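Local coordinates for P450 epoxidase (Sorangium cellulosum, PDB 1Q5D), which adopts the predominantly helical cytochrome P450 fold and binds a haem, protoporphyrin IX containing iron, at residues Gly285-Glu293 with Arg372-Gly380; Ser138-Val146 with Ile406-Lys414. All blocks are in the same frame, centred on the assembly; numbering follows the deposited sequence.

Interaction 1. Residues Gly285-Glu293 with Arg372-Gly380; sequences GLMRNALDE and RLEAEIAVG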
loop_
_atom_site.group_PDB
_atom_site.type_symbol
_atom_site.label_atom_id
_atom_site.label_comp_id
_atom_site.label_asym_id
_atom_site.label_seq_id
_atom_site.Cartn_x
_atom_site.Cartn_y
_atom_site.Cartn_z
ATOM N N GLY A 285 -12.862 -12.215 17.027
ATOM C CA GLY A 285 -13.323 -10.871 16.736
ATOM C C GLY A 285 -12.253 -9.790 16.863
ATOM O O GLY A 285 -12.452 -8.666 16.398
ATOM N N LEU A 286 -11.124 -10.137 17.480
ATOM C CA LEU A 286 -9.992 -9.219 17.648
ATOM C C LEU A 286 -9.093 -9.144 16.400
ATOM O O LEU A 286 -8.196 -8.305 16.330
ATOM C CB LEU A 286 -9.142 -9.655 18.847
ATOM C CG LEU A 286 -8.685 -8.614 19.880
ATOM C CD1 LEU A 286 -9.693 -7.477 20.080
ATOM C CD2 LEU A 286 -8.350 -9.282 21.221
ATOM N N MET A 287 -9.316 -10.022 15.425
ATOM C CA MET A 287 -8.400 -10.103 14.284
ATOM C C MET A 287 -8.334 -8.756 13.560
ATOM O O MET A 287 -7.265 -8.276 13.197
ATOM C CB MET A 287 -8.809 -11.230 13.327
ATOM C CG MET A 287 -7.872 -11.421 12.122
ATOM S SD MET A 287 -6.126 -11.594 12.586
ATOM C CE MET A 287 -6.047 -13.319 12.892
ATOM N N ARG A 288 -9.496 -8.146 13.367
ATOM C CA ARG A 288 -9.598 -6.864 12.696
ATOM C C ARG A 288 -8.688 -5.825 13.359
ATOM O O ARG A 288 -7.903 -5.156 12.695
ATOM C CB ARG A 288 -11.045 -6.385 12.737
ATOM C CG ARG A 288 -11.603 -6.030 11.389
ATOM C CD ARG A 288 -11.227 -4.641 10.920
ATOM N NE ARG A 288 -11.583 -4.420 9.515
ATOM C CZ ARG A 288 -12.824 -4.454 9.032
ATOM N NH1 ARG A 288 -13.850 -4.708 9.836
ATOM N NH2 ARG A 288 -13.041 -4.225 7.739
ATOM N N ASN A 289 -8.812 -5.694 14.673
ATOM C CA ASN A 289 -7.991 -4.750 15.413
ATOM C C ASN A 289 -6.521 -5.118 15.378
ATOM O O ASN A 289 -5.675 -4.250 15.306
ATOM C CB ASN A 289 -8.451 -4.636 16.868
ATOM C CG ASN A 289 -7.854 -3.436 17.558
ATOM O OD1 ASN A 289 -8.014 -2.310 17.102
ATOM N ND2 ASN A 289 -7.136 -3.674 18.654
ATOM N N ALA A 290 -6.225 -6.405 15.419
ATOM C CA ALA A 290 -4.842 -6.878 15.358
ATOM C C ALA A 290 -4.168 -6.492 14.038
ATOM O O ALA A 290 -2.969 -6.207 13.994
ATOM C CB ALA A 290 -4.792 -8.371 15.552
ATOM N N LEU A 291 -4.942 -6.497 12.960
ATOM C CA LEU A 291 -4.379 -6.221 11.643
ATOM C C LEU A 291 -4.094 -4.738 11.533
ATOM O O LEU A 291 -3.124 -4.334 10.896
ATOM C CB LEU A 291 -5.328 -6.677 10.526
ATOM C CG LEU A 291 -5.546 -8.189 10.461
ATOM C CD1 LEU A 291 -6.680 -8.522 9.480
ATOM C CD2 LEU A 291 -4.253 -8.894 10.050
ATOM N N ASP A 292 -4.928 -3.923 12.172
ATOM C CA ASP A 292 -4.681 -2.484 12.193
ATOM C C ASP A 292 -3.448 -2.171 13.048
ATOM O O ASP A 292 -2.645 -1.279 12.718
ATOM C CB ASP A 292 -5.905 -1.717 12.704
ATOM C CG ASP A 292 -7.080 -1.786 11.746
ATOM O OD1 ASP A 292 -6.859 -1.964 10.527
ATOM O OD2 ASP A 292 -8.269 -1.667 12.115
ATOM N N GLU A 293 -3.308 -2.894 14.143
ATOM C CA GLU A 293 -2.142 -2.735 15.008
ATOM C C GLU A 293 -0.853 -3.220 14.316
ATOM O O GLU A 293 0.225 -2.747 14.624
ATOM C CB GLU A 293 -2.362 -3.449 16.351
ATOM C CG GLU A 293 -1.120 -3.594 17.223
ATOM C CD GLU A 293 -0.646 -2.291 17.828
ATOM O OE1 GLU A 293 0.100 -2.339 18.835
ATOM O OE2 GLU A 293 -1.017 -1.221 17.325
ATOM N N ARG A 372 -8.450 -4.949 4.554
ATOM C CA ARG A 372 -8.722 -5.557 5.845
ATOM C C ARG A 372 -9.429 -6.889 5.652
ATOM O O ARG A 372 -9.123 -7.848 6.341
ATOM C CB ARG A 372 -9.578 -4.633 6.715
ATOM C CG ARG A 372 -8.812 -3.461 7.362
ATOM C CD ARG A 372 -9.744 -2.419 8.035
ATOM N NE ARG A 372 -9.032 -1.320 8.704
ATOM C CZ ARG A 372 -9.533 -0.099 8.875
ATOM N NH1 ARG A 372 -10.754 0.195 8.414
ATOM N NH2 ARG A 372 -8.809 0.849 9.484
ATOM N N LEU A 373 -10.358 -6.940 4.699
ATOM C CA LEU A 373 -11.081 -8.189 4.403
ATOM C C LEU A 373 -10.144 -9.279 3.919
ATOM O O LEU A 373 -10.170 -10.416 4.415
ATOM C CB LEU A 373 -12.198 -7.965 3.384
ATOM C CG LEU A 373 -12.942 -9.259 2.977
ATOM C CD1 LEU A 373 -13.663 -9.837 4.179
ATOM C CD2 LEU A 373 -13.906 -8.997 1.823
ATOM N N GLU A 374 -9.300 -8.950 2.941
ATOM C CA GLU A 374 -8.366 -9.942 2.449
ATOM C C GLU A 374 -7.485 -10.474 3.556
ATOM O O GLU A 374 -7.241 -11.679 3.644
ATOM C CB GLU A 374 -7.457 -9.352 1.367
ATOM C CG GLU A 374 -8.178 -8.852 0.133
ATOM C CD GLU A 374 -7.189 -8.316 -0.876
ATOM O OE1 GLU A 374 -6.227 -9.053 -1.194
ATOM O OE2 GLU A 374 -7.368 -7.178 -1.345
ATOM N N ALA A 375 -6.973 -9.572 4.388
ATOM C CA ALA A 375 -6.058 -9.986 5.440
ATOM C C ALA A 375 -6.781 -10.779 6.531
ATOM O O ALA A 375 -6.242 -11.737 7.077
ATOM C CB ALA A 375 -5.328 -8.775 6.029
ATOM N N GLU A 376 -8.007 -10.380 6.839
ATOM C CA GLU A 376 -8.797 -11.109 7.834
ATOM C C GLU A 376 -8.979 -12.557 7.396
ATOM O O GLU A 376 -8.733 -13.495 8.155
ATOM C CB GLU A 376 -10.154 -10.435 7.985
ATOM C CG GLU A 376 -10.746 -10.521 9.378
ATOM C CD GLU A 376 -12.151 -9.954 9.425
ATOM O OE1 GLU A 376 -12.465 -9.044 8.608
ATOM O OE2 GLU A 376 -12.942 -10.429 10.272
ATOM N N ILE A 377 -9.383 -12.735 6.152
ATOM C CA ILE A 377 -9.556 -14.082 5.601
ATOM C C ILE A 377 -8.235 -14.846 5.525
ATOM O O ILE A 377 -8.152 -15.990 5.947
ATOM C CB ILE A 377 -10.213 -13.999 4.211
ATOM C CG1 ILE A 377 -11.676 -13.573 4.347
ATOM C CG2 ILE A 377 -10.124 -15.339 3.491
ATOM C CD1 ILE A 377 -12.312 -13.155 3.029
ATOM N N ALA A 378 -7.190 -14.203 5.005
ATOM C CA ALA A 378 -5.906 -14.881 4.793
ATOM C C ALA A 378 -5.216 -15.263 6.092
ATOM O O ALA A 378 -4.732 -16.391 6.243
ATOM C CB ALA A 378 -4.960 -13.994 3.950
ATOM N N VAL A 379 -5.144 -14.311 7.014
ATOM C CA VAL A 379 -4.459 -14.517 8.287
ATOM C C VAL A 379 -5.320 -15.368 9.227
ATOM O O VAL A 379 -4.807 -16.288 9.862
ATOM C CB VAL A 379 -4.091 -13.200 8.983
ATOM C CG1 VAL A 379 -3.324 -13.481 10.302
ATOM C CG2 VAL A 379 -3.268 -12.281 8.051
ATOM N N GLY A 380 -6.615 -15.072 9.299
ATOM C CA GLY A 380 -7.531 -15.887 10.090
ATOM C C GLY A 380 -7.460 -17.358 9.677
ATOM O O GLY A 380 -7.240 -18.235 10.512
#
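Asp-292 OD1 accepts the NE-H of Arg-372 at 2.9 Å, a salt bridge with an N-H...O angle of 151°, joining helices K and L of the cytochrome P450 fold. The donor comes to the syn side of OD1, near the carboxylate plane, although the two flat groups are turned 66° against each other. Arginine suits position 372 because its chain, extended from CG to NE (chi2 170°), spans the gap between helices whose axes come within 9.8 Å at their closest.

Arg-288 crosses that chain at about a right angle, its NE lying 3.1 Å from Arg-372 CD, close enough to make the exact placement doubtful. This contact buries Arg-288 NE without a polar partner in the model. Further into the protein, apolar side chains take over. Leu-291 sends CD1 onto the backbone of residues 375-376, 3.5 Å from Glu-376 N, and the small Ala-375 admits it, CB to CD1 3.7 Å. The other branch, CD2, passes alongside Val-379 CG2. Flexible Met-287, bent at chi2 and chi3, lays SD and CE against the second valine branch, CE standing 3.8 Å from Val-379 CG1.

Interaction 2. Residues Ser138-Val146 with Ile406-Lys414; sequences SGQEEFDVV and IESLNVILK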
loop_
_atom_site.group_PDB
_atom_site.type_symbol
_atom_site.label_atom_id
_atom_site.label_comp_id
_atom_site.label_asym_id
_atom_site.label_seq_id
_atom_site.Cartn_x
_atom_site.Cartn_y
_atom_site.Cartn_z
ATOM N N SER A 138 0.572 -26.810 1.324
ATOM C CA SER A 138 0.711 -27.065 2.756
ATOM C C SER A 138 1.441 -28.376 3.068
ATOM O O SER A 138 1.878 -28.599 4.203
ATOM C CB SER A 138 -0.656 -27.062 3.434
ATOM O OG SER A 138 -1.530 -27.988 2.814
ATOM N N GLY A 139 1.583 -29.231 2.060
ATOM C CA GLY A 139 2.117 -30.569 2.261
ATOM C C GLY A 139 3.628 -30.649 2.385
ATOM O O GLY A 139 4.159 -31.602 2.968
ATOM N N GLN A 140 4.321 -29.646 1.846
ATOM C CA GLN A 140 5.783 -29.622 1.847
ATOM C C GLN A 140 6.389 -29.512 3.242
ATOM O O GLN A 140 5.679 -29.327 4.233
ATOM C CB GLN A 140 6.310 -28.478 0.976
ATOM C CG GLN A 140 5.305 -27.909 -0.005
ATOM C CD GLN A 140 4.947 -28.876 -1.118
ATOM O OE1 GLN A 140 3.972 -28.656 -1.845
ATOM N NE2 GLN A 140 5.727 -29.948 -1.254
ATOM N N GLU A 141 7.709 -29.635 3.307
ATOM C CA GLU A 141 8.433 -29.384 4.542
ATOM C C GLU A 141 8.421 -27.882 4.818
ATOM O O GLU A 141 8.191 -27.444 5.947
ATOM C CB GLU A 141 9.873 -29.894 4.429
ATOM C CG GLU A 141 10.433 -30.497 5.711
ATOM C CD GLU A 141 9.773 -31.818 6.078
ATOM O OE1 GLU A 141 9.528 -32.045 7.287
ATOM O OE2 GLU A 141 9.496 -32.627 5.160
ATOM N N GLU A 142 8.647 -27.103 3.761
ATOM C CA GLU A 142 8.754 -25.648 3.854
ATOM C C GLU A 142 7.599 -24.921 3.159
ATOM O O GLU A 142 7.181 -25.291 2.057
ATOM C CB GLU A 142 10.092 -25.177 3.274
ATOM C CG GLU A 142 10.324 -25.589 1.824
ATOM C CD GLU A 142 10.539 -27.086 1.658
ATOM O OE1 GLU A 142 11.616 -27.581 2.054
ATOM O OE2 GLU A 142 9.631 -27.770 1.132
ATOM N N PHE A 143 7.097 -23.881 3.818
ATOM C CA PHE A 143 6.046 -23.037 3.266
ATOM C C PHE A 143 6.471 -21.574 3.371
ATOM O O PHE A 143 6.785 -21.078 4.458
ATOM C CB PHE A 143 4.726 -23.269 4.014
ATOM C CG PHE A 143 3.518 -22.690 3.324
ATOM C CD1 PHE A 143 2.952 -23.330 2.227
ATOM C CD2 PHE A 143 2.933 -21.516 3.780
ATOM C CE1 PHE A 143 1.831 -22.804 1.597
ATOM C CE2 PHE A 143 1.812 -20.985 3.150
ATOM C CZ PHE A 143 1.266 -21.622 2.060
ATOM N N ASP A 144 6.497 -20.897 2.230
ATOM C CA ASP A 144 6.841 -19.484 2.174
ATOM C C ASP A 144 5.573 -18.636 2.160
ATOM O O ASP A 144 4.861 -18.591 1.164
ATOM C CB ASP A 144 7.667 -19.200 0.924
ATOM C CG ASP A 144 8.175 -17.778 0.871
ATOM O OD1 ASP A 144 9.080 -17.514 0.050
ATOM O OD2 ASP A 144 7.733 -16.864 1.599
ATOM N N VAL A 145 5.315 -17.956 3.270
ATOM C CA VAL A 145 4.103 -17.149 3.436
ATOM C C VAL A 145 4.010 -16.021 2.413
ATOM O O VAL A 145 2.914 -15.551 2.072
ATOM C CB VAL A 145 3.985 -16.636 4.876
ATOM C CG1 VAL A 145 2.804 -15.657 5.029
ATOM C CG2 VAL A 145 3.824 -17.833 5.828
ATOM N N VAL A 146 5.158 -15.596 1.901
ATOM C CA VAL A 146 5.137 -14.661 0.799
ATOM C C VAL A 146 4.834 -15.372 -0.517
ATOM O O VAL A 146 3.730 -15.248 -1.042
ATOM C CB VAL A 146 6.434 -13.821 0.699
ATOM C CG1 VAL A 146 6.383 -12.919 -0.535
ATOM C CG2 VAL A 146 6.611 -12.977 1.955
ATOM N N ILE A 406 9.209 -7.783 2.451
ATOM C CA ILE A 406 9.654 -9.116 2.833
ATOM C C ILE A 406 9.696 -9.994 1.594
ATOM O O ILE A 406 8.682 -10.160 0.901
ATOM C CB ILE A 406 8.706 -9.750 3.873
ATOM C CG1 ILE A 406 8.666 -8.913 5.147
ATOM C CG2 ILE A 406 9.190 -11.156 4.210
ATOM C CD1 ILE A 406 7.627 -9.403 6.193
ATOM N N GLU A 407 10.868 -10.548 1.309
ATOM C CA GLU A 407 11.051 -11.385 0.140
ATOM C C GLU A 407 10.661 -12.837 0.405
ATOM O O GLU A 407 10.170 -13.525 -0.491
ATOM C CB GLU A 407 12.502 -11.288 -0.356
ATOM C CG GLU A 407 12.849 -9.898 -0.861
ATOM C CD GLU A 407 14.298 -9.763 -1.304
ATOM O OE1 GLU A 407 14.568 -8.880 -2.132
ATOM O OE2 GLU A 407 15.160 -10.523 -0.834
ATOM N N SER A 408 10.887 -13.296 1.629
ATOM C CA SER A 408 10.529 -14.651 2.030
ATOM C C SER A 408 10.219 -14.704 3.526
ATOM O O SER A 408 10.860 -14.037 4.336
ATOM C CB SER A 408 11.639 -15.651 1.659
ATOM O OG SER A 408 12.835 -15.363 2.356
ATOM N N LEU A 409 9.202 -15.488 3.872
ATOM C CA LEU A 409 8.796 -15.712 5.246
ATOM C C LEU A 409 8.539 -17.206 5.379
ATOM O O LEU A 409 7.433 -17.693 5.126
ATOM C CB LEU A 409 7.521 -14.911 5.552
ATOM C CG LEU A 409 6.949 -15.015 6.968
ATOM C CD1 LEU A 409 8.038 -14.831 8.000
ATOM C CD2 LEU A 409 5.805 -14.006 7.188
ATOM N N ASN A 410 9.582 -17.940 5.739
ATOM C CA ASN A 410 9.526 -19.392 5.730
ATOM C C ASN A 410 9.046 -19.943 7.060
ATOM O O ASN A 410 9.564 -19.587 8.120
ATOM C CB ASN A 410 10.883 -19.985 5.345
ATOM C CG ASN A 410 11.121 -19.960 3.844
ATOM O OD1 ASN A 410 11.963 -19.208 3.351
ATOM N ND2 ASN A 410 10.369 -20.772 3.108
ATOM N N VAL A 411 8.039 -20.807 6.995
ATOM C CA VAL A 411 7.438 -21.356 8.195
ATOM C C VAL A 411 7.298 -22.865 8.088
ATOM O O VAL A 411 7.420 -23.443 7.001
ATOM C CB VAL A 411 6.032 -20.759 8.461
ATOM C CG1 VAL A 411 6.093 -19.247 8.577
ATOM C CG2 VAL A 411 5.043 -21.182 7.368
ATOM N N ILE A 412 7.050 -23.487 9.235
ATOM C CA ILE A 412 6.662 -24.881 9.298
ATOM C C ILE A 412 5.237 -24.908 9.814
ATOM O O ILE A 412 4.972 -24.502 10.947
ATOM C CB ILE A 412 7.582 -25.656 10.253
ATOM C CG1 ILE A 412 9.041 -25.538 9.802
ATOM C CG2 ILE A 412 7.142 -27.116 10.345
ATOM C CD1 ILE A 412 10.037 -25.504 10.947
ATOM N N LEU A 413 4.316 -25.368 8.977
ATOM C CA LEU A 413 2.899 -25.285 9.310
ATOM C C LEU A 413 2.508 -26.204 10.465
ATOM O O LEU A 413 1.901 -25.759 11.437
ATOM C CB LEU A 413 2.034 -25.533 8.073
ATOM C CG LEU A 413 2.161 -24.456 6.989
ATOM C CD1 LEU A 413 1.537 -24.926 5.690
ATOM C CD2 LEU A 413 1.546 -23.132 7.448
ATOM N N LYS A 414 2.863 -27.482 10.369
ATOM C CA LYS A 414 2.585 -28.423 11.456
ATOM C C LYS A 414 3.873 -29.049 11.982
ATOM O O LYS A 414 4.278 -30.120 11.533
ATOM C CB LYS A 414 1.602 -29.516 11.011
ATOM C CG LYS A 414 0.961 -29.296 9.643
ATOM C CD LYS A 414 0.040 -30.453 9.265
ATOM C CE LYS A 414 -1.345 -30.309 9.916
ATOM N NZ LYS A 414 -2.045 -31.632 10.008
HETATM O O HOH W 1 5.643 -26.767 6.128
#
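Asp-144 is held against residues 408-410 along its whole side chain. Its CB lies 3.8 Å from Asn-410 ND2, CG faces the backbone of Ser-408 and Leu-409, and OD1 comes 3.6 Å from Ser-408 CB. At the tip, OD2 accepts at least two backbone N-H groups, which come from opposite faces of the carboxylate: Leu-409 N at 3.0 Å, almost straight at 177°, and Val-146 N at 2.9 Å, a more bent capping bond. With CG anti to the backbone N (chi1 -174°), one short acid can thus serve both the facing chain and the start of the next helix.

These segments pair in the small antiparallel sheet that P450s build from the strand between helices D and E and the C-terminal strands. Phe-143 and Val-411 form the hydrogen-bonded pair, the shorter of their two bonds running from Val-411 N to Phe-143 O at 2.8 Å; Asp-144 and Asn-410 form the non-hydrogen-bonded pair. Beyond it, Val-145 N binds Leu-409 O.

On the buried side, Leu-413 CD1 sits over one face of the Phe-143 ring, 4.2 Å from its centroid, a CH-pi contact, while Val-411 CG2 meets the ring's edge. Beta-branched residues, which suit an extended chain such as that at Val-411, also pack across the contact: Val-145 CG2 meets Val-411 CG1, and Val-146 CG2 packs 3.9 Å from Ile-406 CG2.

In the fold
From the N terminus, the chain leaves helix 123-137 and enters residues 138-146, which wait for their partner until 406-414, near the C terminus; interaction 2 therefore closes a loop of 259 intervening residues. Interaction 1 is nested inside it: helix 287-297 meets helix 368-385 across 78 residues that include much of the strand content. The two contacts do not touch, with nearest atoms about 8 Å apart, but share neighbours. Helix 257-272 packs on Leu-291 and Val-379 in one and on Val-145 and Val-411 in the other, while helix 123-137 touches Ile-377 and Phe-143. Interaction 1 ties helix 287-297 to the helix beside the haem, whereas interaction 2 pairs two strands of the peripheral sheet.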